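PDB 1A4E: peroxisomal catalase A from Saccharomyces cerevisiae, which uses heme to break down hydrogen peroxide to water and oxygen, probably protecting the cell from peroxide made by peroxisomal oxidases. Local coordinates for residues 91-96 / 310-315; 61-66 / 116-121. All coordinates share one frame; numbering follows the deposited sequence.

Interaction 1 of 2, residues 91-96 / 310-315. With HEM (protoporphyrin IX containing Fe), chain I.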
loop_
_atom_site.group_PDB
_atom_site.type_symbol
_atom_site.label_atom_id
_atom_site.label_comp_id
_atom_site.label_asym_id
_atom_site.label_seq_id
_atom_site.Cartn_x
_atom_site.Cartn_y
_atom_site.Cartn_z
ATOM N N LEU B 91 10.107 16.396 -20.436
ATOM C CA LEU B 91 8.932 16.730 -19.650
ATOM C C LEU B 91 9.412 17.574 -18.483
ATOM O O LEU B 91 10.335 17.189 -17.774
ATOM C CB LEU B 91 8.240 15.465 -19.098
ATOM C CG LEU B 91 7.234 15.612 -17.933
ATOM C CD1 LEU B 91 5.980 16.363 -18.351
ATOM C CD2 LEU B 91 6.860 14.229 -17.461
ATOM N N THR B 92 8.786 18.721 -18.235
ATOM C CA THR B 92 9.167 19.575 -17.126
ATOM C C THR B 92 8.022 19.694 -16.146
ATOM O O THR B 92 6.875 19.848 -16.569
ATOM C CB THR B 92 9.558 20.982 -17.651
ATOM O OG1 THR B 92 10.697 20.817 -18.492
ATOM C CG2 THR B 92 9.905 21.953 -16.538
ATOM N N ARG B 93 8.308 19.578 -14.845
ATOM C CA ARG B 93 7.310 19.878 -13.839
ATOM C C ARG B 93 7.879 21.027 -13.022
ATOM O O ARG B 93 9.020 21.006 -12.554
ATOM C CB ARG B 93 7.016 18.694 -12.881
ATOM C CG ARG B 93 5.646 18.931 -12.226
ATOM C CD ARG B 93 5.042 17.833 -11.350
ATOM N NE ARG B 93 5.632 17.928 -10.047
ATOM C CZ ARG B 93 5.010 18.367 -8.958
ATOM N NH1 ARG B 93 3.751 18.759 -8.878
ATOM N NH2 ARG B 93 5.757 18.536 -7.902
ATOM N N PHE B 94 7.079 22.092 -12.968
ATOM C CA PHE B 94 7.351 23.263 -12.152
ATOM C C PHE B 94 6.547 23.147 -10.870
ATOM O O PHE B 94 5.461 22.580 -10.894
ATOM C CB PHE B 94 6.916 24.508 -12.851
ATOM C CG PHE B 94 7.600 24.788 -14.170
ATOM C CD1 PHE B 94 8.927 25.228 -14.184
ATOM C CD2 PHE B 94 6.883 24.655 -15.354
ATOM C CE1 PHE B 94 9.534 25.547 -15.398
ATOM C CE2 PHE B 94 7.503 24.977 -16.560
ATOM C CZ PHE B 94 8.823 25.422 -16.585
ATOM N N SER B 95 6.994 23.693 -9.739
ATOM C CA SER B 95 6.274 23.527 -8.484
ATOM C C SER B 95 6.665 24.511 -7.399
ATOM O O SER B 95 7.627 25.255 -7.544
ATOM C CB SER B 95 6.514 22.124 -7.952
ATOM O OG SER B 95 7.905 21.890 -7.841
ATOM N N THR B 96 5.896 24.559 -6.310
ATOM C CA THR B 96 6.314 25.301 -5.130
ATOM C C THR B 96 6.979 24.293 -4.181
ATOM O O THR B 96 7.215 23.144 -4.573
ATOM C CB THR B 96 5.073 25.983 -4.506
ATOM O OG1 THR B 96 4.110 24.969 -4.275
ATOM C CG2 THR B 96 4.485 27.064 -5.406
ATOM N N ALA B 310 -2.211 11.430 -14.884
ATOM C CA ALA B 310 -1.395 10.383 -15.461
ATOM C C ALA B 310 0.001 10.813 -15.882
ATOM O O ALA B 310 0.964 10.057 -15.738
ATOM C CB ALA B 310 -2.115 9.814 -16.664
ATOM N N GLN B 311 0.122 12.059 -16.345
ATOM C CA GLN B 311 1.382 12.537 -16.872
ATOM C C GLN B 311 2.218 13.448 -15.999
ATOM O O GLN B 311 3.442 13.438 -16.110
ATOM C CB GLN B 311 1.105 13.220 -18.207
ATOM C CG GLN B 311 0.611 12.178 -19.192
ATOM C CD GLN B 311 0.178 12.754 -20.513
ATOM O OE1 GLN B 311 0.736 12.445 -21.562
ATOM N NE2 GLN B 311 -0.840 13.606 -20.494
ATOM N N VAL B 312 1.588 14.228 -15.124
ATOM C CA VAL B 312 2.298 15.183 -14.286
ATOM C C VAL B 312 2.327 14.695 -12.844
ATOM O O VAL B 312 3.386 14.621 -12.218
ATOM C CB VAL B 312 1.604 16.572 -14.390
ATOM C CG1 VAL B 312 2.358 17.617 -13.592
ATOM C CG2 VAL B 312 1.592 17.028 -15.832
ATOM N N GLU B 313 1.161 14.334 -12.312
ATOM C CA GLU B 313 1.080 13.863 -10.945
ATOM C C GLU B 313 1.788 12.525 -10.764
ATOM O O GLU B 313 2.429 12.295 -9.738
ATOM C CB GLU B 313 -0.392 13.773 -10.557
ATOM C CG GLU B 313 -0.632 13.552 -9.066
ATOM C CD GLU B 313 -0.117 14.644 -8.130
ATOM O OE1 GLU B 313 -0.002 15.808 -8.511
ATOM O OE2 GLU B 313 0.147 14.326 -6.980
ATOM N N GLN B 314 1.727 11.643 -11.765
ATOM C CA GLN B 314 2.438 10.380 -11.692
ATOM C C GLN B 314 3.902 10.446 -12.130
ATOM O O GLN B 314 4.619 9.441 -12.079
ATOM C CB GLN B 314 1.720 9.344 -12.535
ATOM C CG GLN B 314 0.430 8.877 -11.887
ATOM C CD GLN B 314 -0.084 7.573 -12.470
ATOM O OE1 GLN B 314 -0.378 6.619 -11.746
ATOM N NE2 GLN B 314 -0.202 7.484 -13.792
ATOM N N ALA B 315 4.380 11.627 -12.550
ATOM C CA ALA B 315 5.751 11.790 -13.001
ATOM C C ALA B 315 6.724 11.681 -11.839
ATOM O O ALA B 315 6.504 12.224 -10.758
ATOM C CB ALA B 315 5.921 13.147 -13.649
HETATM C CHA HEM I . 11.257 16.948 -4.677
HETATM C CHB HEM I . 14.110 15.152 -1.264
HETATM C CHC HEM I . 17.051 18.892 -1.788
HETATM C CHD HEM I . 14.748 20.059 -5.846
HETATM C C1A HEM I . 11.697 16.220 -3.586
HETATM C C2A HEM I . 11.093 14.977 -3.146
HETATM C C3A HEM I . 11.942 14.425 -2.246
HETATM C C4A HEM I . 13.044 15.347 -2.110
HETATM C CMA HEM I . 11.830 13.071 -1.561
HETATM C CAA HEM I . 9.798 14.376 -3.663
HETATM C CBA HEM I . 10.128 13.265 -4.636
HETATM C CGA HEM I . 8.929 12.552 -5.220
HETATM O O1A HEM I . 8.031 12.135 -4.493
HETATM O O2A HEM I . 8.915 12.399 -6.431
HETATM C C1B HEM I . 15.181 16.006 -1.129
HETATM C C2B HEM I . 16.229 15.831 -0.152
HETATM C C3B HEM I . 17.023 16.953 -0.216
HETATM C C4B HEM I . 16.440 17.774 -1.267
HETATM C CMB HEM I . 16.333 14.609 0.755
HETATM C CAB HEM I . 18.152 17.313 0.530
HETATM C CBB HEM I . 18.959 16.463 1.419
HETATM C C1C HEM I . 16.699 19.528 -2.962
HETATM C C2C HEM I . 17.542 20.486 -3.639
HETATM C C3C HEM I . 16.931 20.776 -4.825
HETATM C C4C HEM I . 15.709 19.994 -4.851
HETATM C CMC HEM I . 18.879 20.997 -3.107
HETATM C CAC HEM I . 17.387 21.595 -5.847
HETATM C CBC HEM I . 18.640 21.379 -6.539
HETATM C C1D HEM I . 13.577 19.324 -5.872
HETATM C C2D HEM I . 12.573 19.422 -6.901
HETATM C C3D HEM I . 11.586 18.570 -6.551
HETATM C C4D HEM I . 11.983 17.939 -5.321
HETATM C CMD HEM I . 12.618 20.290 -8.151
HETATM C CAD HEM I . 10.276 18.357 -7.285
HETATM C CBD HEM I . 10.314 17.281 -8.346
HETATM C CGD HEM I . 8.974 17.201 -9.053
HETATM O O1D HEM I . 8.559 18.182 -9.654
HETATM O O2D HEM I . 8.323 16.164 -8.999
HETATM N NA HEM I . 12.914 16.424 -2.961
HETATM N NB HEM I . 15.327 17.182 -1.827
HETATM N NC HEM I . 15.602 19.195 -3.727
HETATM N ND HEM I . 13.217 18.399 -4.910
HETATM FE FE HEM I . 14.240 17.829 -3.334
HETATM O O HOH W 1 1.690 17.375 -10.295
#
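Arg-93 leaves strand 87-95 with its aliphatic part crossing Val-312 of helix 308-313, CD lying 3.5 Å from Val-312 CG1, and its guanidinium reaching a heme propionate. The propionate comes to the guanidinium's edge, its carboxyl carbon in the plane. Arg-93 NE donates to HEM O1D at 3.0 Å with an N-H...O angle of 148°; two weak bonds join it, NE to O2D and NH2 to O1D. Arg-93 NH2 also hydrogen-bonds His-56 O. The chain extends to CD and then bends at chi3 (82°), which turns NE to the carboxylate while CD stays against Val-312. On the remaining nitrogen, Arg-93 NH1 donates to a water 2.9 Å away, and that water donates in turn to Glu-313 OE1. Two residues earlier on the strand, Leu-91 CD2 meets Ala-315 CB at 4.1 Å. In the second shell, Ser-95 OG bonds ND1 of the catalytic His-56. Replacing Arg-93 with a leucine would probably leave the propionate without this cationic mate, His-56 O without this N-H, and the water at Glu-313 without its NH1 donor. The general principle is charge neutralisation in a buried site: the arginine, backed by an apolar helix residue, probably offsets part of the propionate's charge and ties heme to the active-site histidine's backbone.

Interaction 2 of 2, residues 61-66 / 116-121; sequences GAFGYF and KFYTEE
Strands 59-68 and 112-119 do not pair directly but flank strand 87-95 in the antiparallel beta-barrel at the core of the catalase fold, so their backbones stay well apart, with Phe-66 and Phe-117 7.9 Å apart at their CA atoms, and side chains must bridge the intervening strand. The closer bridge joins these two phenylalanines. Phe-117 brings the CE1 corner of its ring to Phe-66 CB at 3.6 Å, and CD1 follows at 3.9 Å from the same CB. The planes are steeply inclined, at 81°, and the centroids lie 5.9 Å apart, yet the approach is oblique: a ring corner is set against the root of the other side chain. The CB of Phe-66 points toward the other strand, and Phe-117, with CG opposite the carbonyl carbon (chi1 -60°), carries its ring across the gap to meet it. Thr-88 and Cys-90 of the middle strand lie against Phe-117, Trp-126 meets it edge-to-face, and Val-296 and Ile-299 pack on Phe-66.

A looser bridge is made by Phe-63 and Tyr-118. The hydroxyl of Tyr-118 arrives at the edge of the Phe-63 ring, near its plane, with OH 4.3 Å from CE1. This oxygen has its polar partner elsewhere, in Val-358 O, while Lys-116 CG lies above one face of the Tyr-118 ring, toward its rim.

The example illustrates second-neighbour packing in a beta-sheet: hydrogen bonding runs through the middle strand, while aromatic side chains join its two neighbours by dispersion and hydrophobic burial.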
loop_
_atom_site.group_PDB
_atom_site.type_symbol
_atom_site.label_atom_id
_atom_site.label_comp_id
_atom_site.label_asym_id
_atom_site.label_seq_id
_atom_site.Cartn_x
_atom_site.Cartn_y
_atom_site.Cartn_z
ATOM N N GLY B 61 2.947 21.106 -15.254
ATOM C CA GLY B 61 3.926 20.527 -16.157
ATOM C C GLY B 61 3.579 20.683 -17.621
ATOM O O GLY B 61 2.474 21.076 -17.980
ATOM N N ALA B 62 4.548 20.357 -18.476
ATOM C CA ALA B 62 4.406 20.436 -19.920
ATOM C C ALA B 62 5.532 19.668 -20.586
ATOM O O ALA B 62 6.580 19.446 -19.988
ATOM C CB ALA B 62 4.491 21.872 -20.410
ATOM N N PHE B 63 5.284 19.210 -21.815
ATOM C CA PHE B 63 6.267 18.513 -22.635
ATOM C C PHE B 63 6.901 19.492 -23.610
ATOM O O PHE B 63 6.336 20.540 -23.918
ATOM C CB PHE B 63 5.627 17.384 -23.457
ATOM C CG PHE B 63 5.052 16.257 -22.612
ATOM C CD1 PHE B 63 5.884 15.215 -22.183
ATOM C CD2 PHE B 63 3.693 16.264 -22.268
ATOM C CE1 PHE B 63 5.358 14.181 -21.403
ATOM C CE2 PHE B 63 3.176 15.227 -21.488
ATOM C CZ PHE B 63 4.006 14.187 -21.060
ATOM N N GLY B 64 8.090 19.134 -24.092
ATOM C CA GLY B 64 8.812 19.930 -25.061
ATOM C C GLY B 64 10.043 19.201 -25.536
ATOM O O GLY B 64 10.037 17.980 -25.672
ATOM N N TYR B 65 11.113 19.948 -25.807
ATOM C CA TYR B 65 12.368 19.349 -26.238
ATOM C C TYR B 65 13.567 20.197 -25.842
ATOM O O TYR B 65 13.459 21.389 -25.561
ATOM C CB TYR B 65 12.392 19.151 -27.767
ATOM C CG TYR B 65 12.267 20.424 -28.600
ATOM C CD1 TYR B 65 11.007 20.908 -28.966
ATOM C CD2 TYR B 65 13.421 21.121 -28.988
ATOM C CE1 TYR B 65 10.896 22.083 -29.711
ATOM C CE2 TYR B 65 13.316 22.297 -29.731
ATOM C CZ TYR B 65 12.053 22.767 -30.085
ATOM O OH TYR B 65 11.953 23.929 -30.815
ATOM N N PHE B 66 14.714 19.526 -25.805
ATOM C CA PHE B 66 16.000 20.154 -25.621
ATOM C C PHE B 66 16.665 20.070 -26.990
ATOM O O PHE B 66 16.617 19.032 -27.648
ATOM C CB PHE B 66 16.840 19.398 -24.594
ATOM C CG PHE B 66 18.284 19.890 -24.504
ATOM C CD1 PHE B 66 18.597 21.047 -23.778
ATOM C CD2 PHE B 66 19.300 19.194 -25.167
ATOM C CE1 PHE B 66 19.918 21.499 -23.718
ATOM C CE2 PHE B 66 20.618 19.655 -25.102
ATOM C CZ PHE B 66 20.929 20.806 -24.382
ATOM N N LYS B 116 12.848 15.959 -17.300
ATOM C CA LYS B 116 13.150 14.585 -17.648
ATOM C C LYS B 116 13.446 14.548 -19.134
ATOM O O LYS B 116 12.628 14.985 -19.932
ATOM C CB LYS B 116 11.957 13.695 -17.356
ATOM C CG LYS B 116 12.171 12.229 -17.728
ATOM C CD LYS B 116 10.958 11.379 -17.378
ATOM C CE LYS B 116 10.648 11.460 -15.897
ATOM N NZ LYS B 116 11.744 10.903 -15.137
ATOM N N PHE B 117 14.602 14.019 -19.514
ATOM C CA PHE B 117 15.024 13.943 -20.896
ATOM C C PHE B 117 15.013 12.478 -21.272
ATOM O O PHE B 117 15.584 11.638 -20.577
ATOM C CB PHE B 117 16.440 14.482 -21.070
ATOM C CG PHE B 117 16.635 15.929 -20.653
ATOM C CD1 PHE B 117 16.304 16.961 -21.539
ATOM C CD2 PHE B 117 17.163 16.224 -19.390
ATOM C CE1 PHE B 117 16.503 18.287 -21.159
ATOM C CE2 PHE B 117 17.358 17.550 -19.022
ATOM C CZ PHE B 117 17.030 18.582 -19.904
ATOM N N TYR B 118 14.361 12.169 -22.386
ATOM C CA TYR B 118 14.252 10.805 -22.860
ATOM C C TYR B 118 15.373 10.575 -23.847
ATOM O O TYR B 118 15.171 10.673 -25.062
ATOM C CB TYR B 118 12.899 10.607 -23.540
ATOM C CG TYR B 118 11.724 10.860 -22.613
ATOM C CD1 TYR B 118 11.332 9.894 -21.681
ATOM C CD2 TYR B 118 11.034 12.071 -22.698
ATOM C CE1 TYR B 118 10.249 10.140 -20.836
ATOM C CE2 TYR B 118 9.953 12.323 -21.855
ATOM C CZ TYR B 118 9.570 11.353 -20.932
ATOM O OH TYR B 118 8.502 11.598 -20.103
ATOM N N THR B 119 16.574 10.290 -23.337
ATOM C CA THR B 119 17.720 10.111 -24.223
ATOM C C THR B 119 17.921 8.650 -24.652
ATOM O O THR B 119 17.326 7.724 -24.093
ATOM C CB THR B 119 19.024 10.653 -23.544
ATOM O OG1 THR B 119 19.606 9.576 -22.830
ATOM C CG2 THR B 119 18.780 11.812 -22.580
ATOM N N GLU B 120 18.803 8.430 -25.637
ATOM C CA GLU B 120 19.126 7.098 -26.145
ATOM C C GLU B 120 19.927 6.270 -25.154
ATOM O O GLU B 120 20.176 5.093 -25.406
ATOM C CB GLU B 120 19.948 7.184 -27.403
ATOM C CG GLU B 120 19.379 8.130 -28.431
ATOM C CD GLU B 120 20.467 8.733 -29.299
ATOM O OE1 GLU B 120 21.415 9.307 -28.754
ATOM O OE2 GLU B 120 20.356 8.634 -30.519
ATOM N N GLU B 121 20.383 6.881 -24.050
ATOM C CA GLU B 121 21.111 6.196 -22.994
ATOM C C GLU B 121 20.289 6.200 -21.710
ATOM O O GLU B 121 20.812 6.193 -20.593
ATOM C CB GLU B 121 22.431 6.901 -22.758
ATOM C CG GLU B 121 23.360 6.913 -23.962
ATOM C CD GLU B 121 24.603 7.780 -23.785
ATOM O OE1 GLU B 121 24.514 8.892 -23.259
ATOM O OE2 GLU B 121 25.672 7.328 -24.178
#

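How the interactions relate
Strand 87-95 unites the two contacts, whose centres lie 12 Å apart: it supplies most of residues 91-96 to interaction 1 and runs between the two strands of interaction 2. Backbone bonds probably fasten it on both flanks, Leu-91 O to Lys-116 N at 2.8 Å and Thr-92 N to Ala-62 O at 2.9 Å. Packing adds a further join, with Leu-91 CD1 3.5 Å from Ala-62 O. The two differ in their distance from the heme. Interaction 1 belongs to the heme pocket, the side chain of Arg-93 lying about 4 Å from that of His-56, whereas in interaction 2 the side chain of Tyr-118 remains about 12 Å from the heme. The same sheet thus contributes a partner for a heme propionate at one contact and aromatic packing at the other.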